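Pyruvate kinase (Pseudomonas aeruginosa, PDB 6QXL) catalyses the last step of glycolysis, transferring phosphate from phosphoenolpyruvate to ADP to give pyruvate and ATP, and works as a homotetramer. Local coordinates at the interface of chains A and B. Residues are numbered along the deposited sequence; one frame, centred on the assembly and turned at random. Chains: chain A/B, Pyruvate kinase.

The interface of chains A and B. Residues chain A 295-297; chain B 248, 282-283, 286.
The guanidinium of A:Arg296 meets B:Arg248 edge-on: the backbone carbonyl of B:Arg248 lies at its rim, and NE of A:Arg296 donates to the backbone O of B:Arg248 at 2.9 Å, nearly straight at 162°. Seen from the acceptor, the donor stands well above the carbonyl plane. The guanidinium of B:Arg248 has the A:Arg296 carbonyl oxygen over one face, toward the rim, while the B:Thr282 carbonyl sits in plane at its edge. There NH2 of B:Arg248 bonds to O of B:Thr282 at 3.0 Å, a second-shell link that ties the start of helix 248-255 to the loop carrying B:Gln283. The A:Arg296 chain bends at chi2 (-68°), turning its tip toward B:Arg248 as CG passes the amide of B:Gln283; the guanidinium plane of A:Arg296 is turned 30° from the amide plane of B:Gln283.

B:Gln283 runs extended beyond CG and carries its amide up to the first turn of A helix 296-307. OE1 of B:Gln283 accepts a hydrogen bond from the backbone N of A:Arg296 at 3.2 Å, again from above the carbonyl plane, so the amide appears to cap the helix start. The partial positive charge of that helix end may favour the oxygen here. This patch belongs to a two-fold interface within the homotetramer, and its twin repeats the grip with the chains exchanged. Crossing the B:Gln283 side chain obliquely, the methyl CG2 of A:Thr295 packs 3.7 Å from CB of B:Gln283.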
# COMPACT_ATOMS: atom_id res chain seq x y z
N THR A 295 33.26 0.34 -17.76
CA THR A 295 33.49 0.15 -16.33
C THR A 295 32.20 -0.37 -15.67
O THR A 295 31.09 -0.21 -16.21
CB THR A 295 33.76 1.71 -15.83
OG1 THR A 295 34.98 2.24 -16.42
CG2 THR A 295 33.87 1.95 -14.37
N ARG A 296 32.33 -0.94 -14.48
CA ARG A 296 31.17 -1.36 -13.73
C ARG A 296 30.28 -0.17 -13.35
O ARG A 296 29.06 -0.29 -13.29
CB ARG A 296 31.56 -2.12 -12.46
CG ARG A 296 32.41 -3.37 -12.68
CD ARG A 296 31.61 -4.42 -13.36
NE ARG A 296 32.35 -5.68 -13.40
CZ ARG A 296 32.95 -6.15 -14.49
NH1 ARG A 296 33.61 -7.31 -14.42
NH2 ARG A 296 32.85 -5.51 -15.65
N ALA A 297 30.89 0.98 -13.09
CA ALA A 297 30.09 2.16 -12.79
C ALA A 297 29.24 2.56 -13.98
O ALA A 297 28.10 2.95 -13.82
CB ALA A 297 30.96 3.32 -12.33
N ARG B 248 31.94 -6.62 -7.55
CA ARG B 248 31.38 -6.55 -8.89
C ARG B 248 32.37 -6.92 -9.98
O ARG B 248 31.94 -7.29 -11.07
CB ARG B 248 30.75 -5.20 -9.16
CG ARG B 248 29.62 -4.92 -8.20
CD ARG B 248 28.93 -3.61 -8.46
NE ARG B 248 29.87 -2.51 -8.59
CZ ARG B 248 29.51 -1.25 -8.82
NH1 ARG B 248 28.24 -0.92 -8.90
NH2 ARG B 248 30.43 -0.31 -8.96
N THR B 282 34.12 -1.96 -6.32
CA THR B 282 34.79 -2.18 -7.59
C THR B 282 34.41 -1.20 -8.72
O THR B 282 33.30 -1.21 -9.25
CB THR B 282 34.65 -3.64 -8.04
OG1 THR B 282 35.12 -4.48 -6.98
CG2 THR B 282 35.48 -3.91 -9.26
N GLN B 283 35.39 -0.37 -9.08
CA GLN B 283 35.31 0.56 -10.18
C GLN B 283 34.26 1.65 -9.98
O GLN B 283 33.80 2.24 -10.95
CB GLN B 283 35.08 -0.13 -11.52
CG GLN B 283 36.08 -1.22 -11.84
CD GLN B 283 35.94 -1.91 -13.18
OE1 GLN B 283 35.49 -1.44 -14.29
NE2 GLN B 283 36.38 -3.12 -13.12
N GLU B 286 36.54 4.71 -11.02
CA GLU B 286 37.76 4.29 -11.72
C GLU B 286 38.48 5.43 -12.47
O GLU B 286 39.70 5.51 -12.44
CB GLU B 286 37.44 3.17 -12.72
CG GLU B 286 38.65 2.37 -13.17
CD GLU B 286 39.10 1.30 -12.17
OE1 GLU B 286 38.74 1.36 -10.98
OE2 GLU B 286 39.84 0.38 -12.57